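PDB 1STZ: heat-inducible transcription repressor HrcA from Thermotoga maritima, which probably binds DNA as a negative regulator of class I heat shock genes, preventing heat-shock induction of the grpE-dnaK-dnaJ and groELS operons. Local coordinates for residues 103-108 against 321-326; 117-122 against 329-334. All blocks are in the same frame, centred on the assembly; numbering follows the deposited sequence.

Interaction 1 (103-108 against 321-326)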
ATOM      1  N   LEU A 103       3.482   0.842  -9.864  1.00 36.30           N
ATOM      2  CA  LEU A 103       3.645   0.260  -8.550  1.00 35.57           C
ATOM      3  C   LEU A 103       2.421   0.526  -7.676  1.00 33.80           C
ATOM      4  O   LEU A 103       1.918  -0.375  -6.997  1.00 32.61           O
ATOM      5  CB  LEU A 103       4.902   0.854  -7.882  1.00 36.03           C
ATOM      6  CG  LEU A 103       6.015   0.004  -7.270  1.00 37.91           C
ATOM      7  CD1 LEU A 103       6.077   0.226  -5.784  1.00 40.13           C
ATOM      8  CD2 LEU A 103       5.916  -1.484  -7.571  1.00 39.48           C
ATOM      9  N   ALA A 104       1.946   1.769  -7.708  1.00 31.57           N
ATOM     10  CA  ALA A 104       0.867   2.192  -6.828  1.00 30.75           C
ATOM     11  C   ALA A 104      -0.403   1.376  -7.053  1.00 29.86           C
ATOM     12  O   ALA A 104      -1.015   0.887  -6.102  1.00 28.62           O
ATOM     13  CB  ALA A 104       0.587   3.664  -7.011  1.00 30.76           C
ATOM     14  N   VAL A 105      -0.795   1.228  -8.312  1.00 29.35           N
ATOM     15  CA  VAL A 105      -2.029   0.528  -8.629  1.00 29.27           C
ATOM     16  C   VAL A 105      -1.892  -0.989  -8.378  1.00 29.20           C
ATOM     17  O   VAL A 105      -2.862  -1.636  -8.019  1.00 27.73           O
ATOM     18  CB  VAL A 105      -2.535   0.832 -10.055  1.00 28.98           C
ATOM     19  CG1 VAL A 105      -1.809   0.015 -11.116  1.00 28.47           C
ATOM     20  CG2 VAL A 105      -4.018   0.594 -10.110  1.00 29.35           C
ATOM     21  N   GLU A 106      -0.677  -1.522  -8.509  1.00 29.67           N
ATOM     22  CA  GLU A 106      -0.436  -2.943  -8.250  1.00 30.87           C
ATOM     23  C   GLU A 106      -0.582  -3.325  -6.772  1.00 30.13           C
ATOM     24  O   GLU A 106      -0.650  -4.524  -6.465  1.00 30.69           O
ATOM     25  CB  GLU A 106       0.940  -3.369  -8.745  1.00 31.75           C
ATOM     26  CG  GLU A 106       1.085  -3.399 -10.259  1.00 35.13           C
ATOM     27  CD  GLU A 106       2.496  -3.797 -10.677  1.00 42.37           C
ATOM     28  OE1 GLU A 106       2.972  -3.325 -11.748  1.00 44.73           O
ATOM     29  OE2 GLU A 106       3.145  -4.578  -9.916  1.00 45.39           O
ATOM     30  N   THR A 107      -0.646  -2.340  -5.869  1.00 28.60           N
ATOM     31  CA  THR A 107      -0.957  -2.614  -4.466  1.00 28.37           C
ATOM     32  C   THR A 107      -2.403  -3.015  -4.240  1.00 28.74           C
ATOM     33  O   THR A 107      -2.762  -3.446  -3.139  1.00 27.36           O
ATOM     34  CB  THR A 107      -0.631  -1.439  -3.532  1.00 28.23           C
ATOM     35  OG1 THR A 107      -1.545  -0.340  -3.760  1.00 27.91           O
ATOM     36  CG2 THR A 107       0.788  -0.901  -3.770  1.00 27.42           C
ATOM     37  N   PHE A 108      -3.245  -2.869  -5.256  1.00 29.63           N
ATOM     38  CA  PHE A 108      -4.626  -3.277  -5.096  1.00 31.02           C
ATOM     39  C   PHE A 108      -4.676  -4.779  -4.846  1.00 32.94           C
ATOM     40  O   PHE A 108      -4.078  -5.573  -5.567  1.00 33.56           O
ATOM     41  CB  PHE A 108      -5.494  -2.943  -6.295  1.00 30.53           C
ATOM     42  CG  PHE A 108      -6.938  -3.294  -6.092  1.00 29.86           C
ATOM     43  CD1 PHE A 108      -7.730  -2.545  -5.251  1.00 30.72           C
ATOM     44  CD2 PHE A 108      -7.493  -4.411  -6.691  1.00 32.89           C
ATOM     45  CE1 PHE A 108      -9.070  -2.877  -5.028  1.00 32.16           C
ATOM     46  CE2 PHE A 108      -8.855  -4.746  -6.473  1.00 33.83           C
ATOM     47  CZ  PHE A 108      -9.628  -3.973  -5.649  1.00 31.76           C
ATOM     48  N   PHE A 321      -7.422   2.769 -14.522  1.00 17.77           N
ATOM     49  CA  PHE A 321      -8.826   2.389 -14.669  1.00 18.37           C
ATOM     50  C   PHE A 321      -8.889   0.993 -15.192  1.00 18.71           C
ATOM     51  O   PHE A 321      -9.552   0.149 -14.622  1.00 18.55           O
ATOM     52  CB  PHE A 321      -9.521   3.354 -15.607  1.00 18.74           C
ATOM     53  CG  PHE A 321     -11.022   3.187 -15.706  1.00 18.46           C
ATOM     54  CD1 PHE A 321     -11.854   3.899 -14.872  1.00 18.32           C
ATOM     55  CD2 PHE A 321     -11.588   2.416 -16.716  1.00 17.45           C
ATOM     56  CE1 PHE A 321     -13.230   3.817 -14.997  1.00 19.34           C
ATOM     57  CE2 PHE A 321     -12.973   2.320 -16.853  1.00 18.43           C
ATOM     58  CZ  PHE A 321     -13.794   3.004 -15.984  1.00 19.49           C
ATOM     59  N   GLU A 322      -8.142   0.733 -16.252  1.00 19.09           N
ATOM     60  CA  GLU A 322      -8.068  -0.594 -16.810  1.00 19.94           C
ATOM     61  C   GLU A 322      -7.561  -1.674 -15.811  1.00 18.86           C
ATOM     62  O   GLU A 322      -8.128  -2.764 -15.740  1.00 18.25           O
ATOM     63  CB  GLU A 322      -7.204  -0.591 -18.071  1.00 20.82           C
ATOM     64  CG  GLU A 322      -7.216  -1.941 -18.755  1.00 24.67           C
ATOM     65  CD  GLU A 322      -6.427  -2.004 -20.054  1.00 31.04           C
ATOM     66  OE1 GLU A 322      -5.315  -1.427 -20.137  1.00 35.42           O
ATOM     67  OE2 GLU A 322      -6.915  -2.687 -20.984  1.00 34.56           O
ATOM     68  N   TYR A 323      -6.501  -1.389 -15.064  1.00 18.07           N
ATOM     69  CA  TYR A 323      -6.008  -2.345 -14.054  1.00 18.45           C
ATOM     70  C   TYR A 323      -7.089  -2.712 -13.041  1.00 18.92           C
ATOM     71  O   TYR A 323      -7.321  -3.883 -12.792  1.00 19.76           O
ATOM     72  CB  TYR A 323      -4.785  -1.792 -13.323  1.00 18.12           C
ATOM     73  CG  TYR A 323      -4.045  -2.794 -12.459  1.00 17.64           C
ATOM     74  CD1 TYR A 323      -2.999  -3.562 -12.980  1.00 18.61           C
ATOM     75  CD2 TYR A 323      -4.370  -2.967 -11.121  1.00 17.08           C
ATOM     76  CE1 TYR A 323      -2.316  -4.464 -12.190  1.00 17.13           C
ATOM     77  CE2 TYR A 323      -3.686  -3.869 -10.328  1.00 15.94           C
ATOM     78  CZ  TYR A 323      -2.676  -4.614 -10.863  1.00 16.41           C
ATOM     79  OH  TYR A 323      -2.001  -5.494 -10.060  1.00 16.67           O
ATOM     80  N   ILE A 324      -7.766  -1.711 -12.481  1.00 20.21           N
ATOM     81  CA  ILE A 324      -8.746  -1.941 -11.416  1.00 20.68           C
ATOM     82  C   ILE A 324      -9.967  -2.685 -11.940  1.00 20.36           C
ATOM     83  O   ILE A 324     -10.467  -3.592 -11.275  1.00 20.20           O
ATOM     84  CB  ILE A 324      -9.176  -0.606 -10.720  1.00 20.51           C
ATOM     85  CG1 ILE A 324      -8.202  -0.235  -9.616  1.00 23.56           C
ATOM     86  CG2 ILE A 324     -10.496  -0.756  -9.963  1.00 20.62           C
ATOM     87  CD1 ILE A 324      -7.024   0.365 -10.062  1.00 25.88           C
ATOM     88  N   LEU A 325     -10.454  -2.283 -13.110  1.00 19.91           N
ATOM     89  CA  LEU A 325     -11.555  -2.983 -13.743  1.00 20.33           C
ATOM     90  C   LEU A 325     -11.218  -4.442 -13.947  1.00 19.46           C
ATOM     91  O   LEU A 325     -12.041  -5.286 -13.661  1.00 19.28           O
ATOM     92  CB  LEU A 325     -11.931  -2.392 -15.089  1.00 20.78           C
ATOM     93  CG  LEU A 325     -13.206  -1.558 -15.258  1.00 24.11           C
ATOM     94  CD1 LEU A 325     -13.527  -1.546 -16.710  1.00 25.49           C
ATOM     95  CD2 LEU A 325     -14.377  -2.072 -14.473  1.00 26.44           C
ATOM     96  N   ASN A 326     -10.039  -4.737 -14.488  1.00 19.18           N
ATOM     97  CA  ASN A 326      -9.602  -6.130 -14.652  1.00 19.42           C
ATOM     98  C   ASN A 326      -9.525  -6.882 -13.305  1.00 19.14           C
ATOM     99  O   ASN A 326      -9.799  -8.069 -13.252  1.00 17.76           O
ATOM    100  CB  ASN A 326      -8.237  -6.211 -15.333  1.00 19.88           C
ATOM    101  CG  ASN A 326      -8.290  -5.879 -16.817  1.00 21.83           C
ATOM    102  OD1 ASN A 326      -9.354  -5.819 -17.425  1.00 26.12           O
ATOM    103  ND2 ASN A 326      -7.123  -5.668 -17.406  1.00 22.62           N
TER
HETATM  104  O   HOH W   1      -2.836  -6.409  -7.920  1.00 26.77           O

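Interaction 2 (117-122 against 329-334)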
ATOM      1  N   GLU A 117     -18.884  -5.938  -1.184  1.00 19.54           N
ATOM      2  CA  GLU A 117     -19.048  -4.516  -0.908  1.00 20.65           C
ATOM      3  C   GLU A 117     -17.713  -3.872  -0.534  1.00 20.56           C
ATOM      4  O   GLU A 117     -17.385  -2.787  -1.023  1.00 19.33           O
ATOM      5  CB  GLU A 117     -20.101  -4.296   0.185  1.00 21.29           C
ATOM      6  CG  GLU A 117     -20.303  -2.852   0.636  1.00 25.25           C
ATOM      7  CD  GLU A 117     -20.797  -1.920  -0.474  1.00 29.64           C
ATOM      8  OE1 GLU A 117     -20.545  -0.703  -0.360  1.00 31.43           O
ATOM      9  OE2 GLU A 117     -21.423  -2.400  -1.456  1.00 32.57           O
ATOM     10  N   LYS A 118     -16.945  -4.550   0.312  1.00 19.97           N
ATOM     11  CA  LYS A 118     -15.628  -4.073   0.704  1.00 20.45           C
ATOM     12  C   LYS A 118     -14.638  -4.076  -0.496  1.00 19.29           C
ATOM     13  O   LYS A 118     -13.761  -3.206  -0.590  1.00 18.52           O
ATOM     14  CB  LYS A 118     -15.097  -4.916   1.871  1.00 21.14           C
ATOM     15  CG  LYS A 118     -13.715  -4.526   2.373  1.00 24.31           C
ATOM     16  CD  LYS A 118     -13.698  -3.123   2.979  1.00 29.15           C
ATOM     17  CE  LYS A 118     -12.336  -2.815   3.613  1.00 30.75           C
ATOM     18  NZ  LYS A 118     -12.459  -1.863   4.755  1.00 33.70           N
ATOM     19  N   VAL A 119     -14.787  -5.032  -1.404  1.00 18.15           N
ATOM     20  CA  VAL A 119     -13.926  -5.085  -2.576  1.00 18.59           C
ATOM     21  C   VAL A 119     -14.228  -3.890  -3.493  1.00 18.56           C
ATOM     22  O   VAL A 119     -13.309  -3.262  -3.985  1.00 18.08           O
ATOM     23  CB  VAL A 119     -14.053  -6.400  -3.376  1.00 18.67           C
ATOM     24  CG1 VAL A 119     -13.266  -6.298  -4.661  1.00 18.53           C
ATOM     25  CG2 VAL A 119     -13.542  -7.577  -2.564  1.00 19.10           C
ATOM     26  N   LEU A 120     -15.503  -3.578  -3.696  1.00 19.02           N
ATOM     27  CA  LEU A 120     -15.903  -2.406  -4.481  1.00 19.94           C
ATOM     28  C   LEU A 120     -15.440  -1.117  -3.799  1.00 20.24           C
ATOM     29  O   LEU A 120     -15.028  -0.169  -4.468  1.00 20.86           O
ATOM     30  CB  LEU A 120     -17.421  -2.364  -4.682  1.00 19.74           C
ATOM     31  CG  LEU A 120     -18.051  -3.524  -5.457  1.00 21.21           C
ATOM     32  CD1 LEU A 120     -19.571  -3.346  -5.563  1.00 22.12           C
ATOM     33  CD2 LEU A 120     -17.413  -3.711  -6.831  1.00 21.44           C
ATOM     34  N   PHE A 121     -15.517  -1.085  -2.475  1.00 20.52           N
ATOM     35  CA  PHE A 121     -15.076   0.061  -1.675  1.00 20.97           C
ATOM     36  C   PHE A 121     -13.583   0.350  -1.889  1.00 20.55           C
ATOM     37  O   PHE A 121     -13.186   1.496  -2.083  1.00 20.40           O
ATOM     38  CB  PHE A 121     -15.318  -0.189  -0.172  1.00 21.33           C
ATOM     39  CG  PHE A 121     -14.912   0.985   0.709  1.00 23.76           C
ATOM     40  CD1 PHE A 121     -13.665   1.036   1.299  1.00 25.49           C
ATOM     41  CD2 PHE A 121     -15.776   2.062   0.897  1.00 25.98           C
ATOM     42  CE1 PHE A 121     -13.289   2.127   2.087  1.00 26.41           C
ATOM     43  CE2 PHE A 121     -15.406   3.153   1.694  1.00 25.51           C
ATOM     44  CZ  PHE A 121     -14.166   3.187   2.279  1.00 25.37           C
ATOM     45  N   LEU A 122     -12.759  -0.700  -1.842  1.00 19.72           N
ATOM     46  CA  LEU A 122     -11.331  -0.550  -2.023  1.00 19.62           C
ATOM     47  C   LEU A 122     -10.988  -0.118  -3.438  1.00 18.97           C
ATOM     48  O   LEU A 122     -10.145   0.739  -3.627  1.00 17.83           O
ATOM     49  CB  LEU A 122     -10.590  -1.832  -1.681  1.00 19.71           C
ATOM     50  CG  LEU A 122     -10.625  -2.190  -0.198  1.00 22.08           C
ATOM     51  CD1 LEU A 122     -10.229  -3.648   0.011  1.00 23.92           C
ATOM     52  CD2 LEU A 122      -9.710  -1.263   0.600  1.00 23.51           C
ATOM     53  N   SER A 329     -13.175  -7.692 -12.242  1.00 20.64           N
ATOM     54  CA  SER A 329     -13.613  -8.848 -13.019  1.00 21.48           C
ATOM     55  C   SER A 329     -13.014 -10.123 -12.462  1.00 21.67           C
ATOM     56  O   SER A 329     -13.683 -11.151 -12.396  1.00 21.67           O
ATOM     57  CB  SER A 329     -13.251  -8.701 -14.500  1.00 21.52           C
ATOM     58  OG  SER A 329     -14.081  -7.718 -15.080  1.00 22.85           O
ATOM     59  N   GLU A 330     -11.762 -10.057 -12.030  1.00 22.07           N
ATOM     60  CA  GLU A 330     -11.099 -11.238 -11.460  1.00 22.50           C
ATOM     61  C   GLU A 330     -11.738 -11.663 -10.139  1.00 21.85           C
ATOM     62  O   GLU A 330     -11.983 -12.862  -9.925  1.00 20.46           O
ATOM     63  CB  GLU A 330      -9.643 -10.964 -11.189  1.00 22.82           C
ATOM     64  CG  GLU A 330      -8.690 -11.762 -12.034  1.00 27.92           C
ATOM     65  CD  GLU A 330      -7.310 -11.123 -12.042  1.00 32.77           C
ATOM     66  OE1 GLU A 330      -6.770 -10.921 -13.150  1.00 35.36           O
ATOM     67  OE2 GLU A 330      -6.787 -10.817 -10.934  1.00 35.69           O
ATOM     68  N   TYR A 331     -11.962 -10.691  -9.244  1.00 20.95           N
ATOM     69  CA  TYR A 331     -12.639 -10.976  -7.997  1.00 20.51           C
ATOM     70  C   TYR A 331     -14.034 -11.596  -8.268  1.00 20.67           C
ATOM     71  O   TYR A 331     -14.362 -12.651  -7.749  1.00 19.86           O
ATOM     72  CB  TYR A 331     -12.763  -9.747  -7.074  1.00 20.62           C
ATOM     73  CG  TYR A 331     -13.546 -10.133  -5.831  1.00 19.85           C
ATOM     74  CD1 TYR A 331     -12.919 -10.734  -4.738  1.00 19.94           C
ATOM     75  CD2 TYR A 331     -14.919 -10.005  -5.802  1.00 19.91           C
ATOM     76  CE1 TYR A 331     -13.657 -11.142  -3.623  1.00 19.49           C
ATOM     77  CE2 TYR A 331     -15.668 -10.422  -4.705  1.00 21.22           C
ATOM     78  CZ  TYR A 331     -15.035 -10.990  -3.619  1.00 21.52           C
ATOM     79  OH  TYR A 331     -15.812 -11.390  -2.538  1.00 23.79           O
ATOM     80  N   PHE A 332     -14.847 -10.944  -9.086  1.00 21.34           N
ATOM     81  CA  PHE A 332     -16.239 -11.381  -9.276  1.00 21.81           C
ATOM     82  C   PHE A 332     -16.339 -12.722 -10.014  1.00 22.22           C
ATOM     83  O   PHE A 332     -17.194 -13.562  -9.680  1.00 22.08           O
ATOM     84  CB  PHE A 332     -17.092 -10.262  -9.892  1.00 21.50           C
ATOM     85  CG  PHE A 332     -17.519  -9.251  -8.883  1.00 21.97           C
ATOM     86  CD1 PHE A 332     -16.711  -8.162  -8.571  1.00 20.33           C
ATOM     87  CD2 PHE A 332     -18.693  -9.435  -8.168  1.00 22.59           C
ATOM     88  CE1 PHE A 332     -17.085  -7.280  -7.591  1.00 20.80           C
ATOM     89  CE2 PHE A 332     -19.085  -8.538  -7.195  1.00 22.45           C
ATOM     90  CZ  PHE A 332     -18.282  -7.459  -6.898  1.00 21.68           C
ATOM     91  N   THR A 333     -15.412 -12.944 -10.943  1.00 23.01           N
ATOM     92  CA  THR A 333     -15.345 -14.168 -11.729  1.00 23.39           C
ATOM     93  C   THR A 333     -14.818 -15.366 -10.940  1.00 24.89           C
ATOM     94  O   THR A 333     -15.244 -16.496 -11.183  1.00 24.37           O
ATOM     95  CB  THR A 333     -14.441 -13.967 -12.975  1.00 23.10           C
ATOM     96  OG1 THR A 333     -15.008 -12.991 -13.845  1.00 22.20           O
ATOM     97  CG2 THR A 333     -14.389 -15.228 -13.852  1.00 23.44           C
ATOM     98  N   SER A 334     -13.862 -15.132 -10.044  1.00 26.27           N
ATOM     99  CA  SER A 334     -13.271 -16.214  -9.257  1.00 27.85           C
ATOM    100  C   SER A 334     -14.235 -16.609  -8.147  1.00 29.99           C
ATOM    101  O   SER A 334     -14.252 -17.730  -7.698  1.00 29.57           O
ATOM    102  CB  SER A 334     -11.922 -15.806  -8.669  1.00 27.47           C
ATOM    103  OG  SER A 334     -12.088 -14.826  -7.661  1.00 27.12           O
TER

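Interaction 1 (103-108 against 321-326)
Y323 OH and the backbone carbonyl oxygens E106 O and F108 O all bind one water. This water donates to F108 O at 2.8 Å and to E106 O at 3.2 Å. Y323 OH lies 2.5 Å from the water oxygen. The water lies at the edge of the phenol ring, in the ring plane. A short helix, 103-106, and the turn after it thus dock on the long C-terminal helix 314-334.

The rest of the contact is mainly apolar. V105 covers one face of the Y323 ring. Its CG1 makes a CH-pi contact, 4.1 Å from the ring centroid and 21° off the normal, displaced toward the rim on the CG side. The other methyl, V105 CG2, is 3.7 Å from Y323 CD2. I324 adds its apolar side chain beside V105, but the methyl spacing there is modelled too tightly to interpret. Y323 CG is anti to the backbone N (chi1 -169°), which sends the ring out to helix 103-106 and carries the hydroxyl past V105 to E106. There Y323 OH is 3.5 Å from E106 CA. The E106 side chain crosses the phenol at about a right angle, with CG near the hydroxyl.

V105 also packs on L130 of helix 116-131, and F108 on L122 and L126. The contact borders a subunit interface: A104 and T107 pack on L182 of the second subunit, and Y323 on G215 of that subunit.

Within 103-108, A104 O accepts from both T107 N and T107 OG1, the hydroxyl lying 2.7 Å away with a C=O...donor angle of 162°.

Interaction 2 (117-122 against 329-334)
V119 and L120 of helix 116-131 meet Y331 and F332 in a buried, wholly apolar contact between that helix and the C-terminal helix 314-334.

The CH-pi contact is the V119-Y331 pair. V119 CG2 sits over the centre of the phenol ring, 3.8 Å from its centroid and 12° off the normal. V119 CG1 lies nearer the root of the ring, 4.0 Å from Y331 CG. Both methyls therefore rest on the same aromatic residue. With chi1 at 177° the ring of Y331 leaves its helix opposite the backbone N and comes under the V119 methyls.

The second apolar pair is L120 with F332. One methyl, L120 CD2, touches the far end of the ring, 3.7 Å from F332 CE1 and 3.8 Å from F332 CZ. The two side chains cross at about a right angle.

The two rings also meet each other along their helix. Y331 CD2 stands 3.8 Å above the plane of the F332 ring, toward its rim, while F332 CD1 lies at the edge of the Y331 ring.

The polar end of Y331 is satisfied, since its OH is hydrogen-bonded to F168 O. Replacing Y331 by an alanine is likely to open a gap under the V119 methyls, remove one neighbour from the F332 face and leave F168 O without this hydroxyl.

V119 and L120 also pack on L328, about one turn earlier on helix 314-334. L120 and F332 reach Y294 of strand 287-296, so the two helices meet beside the five-stranded antiparallel sheet.

From the N terminus, the chain passes helices 17-33, 39-45 and 52-64, a two-stranded sheet and helix 81-94 before reaching 103-108, then 117-122 on the next helix. It then runs through both larger antiparallel sheets before returning as helix 314-334. Residues 321-326 of that helix close interaction 1 over 212 intervening residues, and 329-334 close interaction 2 over 206. The segments alternate along the chain, so the two loops cross. The contacts lie about 12 Å apart, centre to centre. They touch where F108 CE1 packs 3.7 Å from L122 C. Together they tie helices 103-106 and 116-131 to successive parts of helix 314-334.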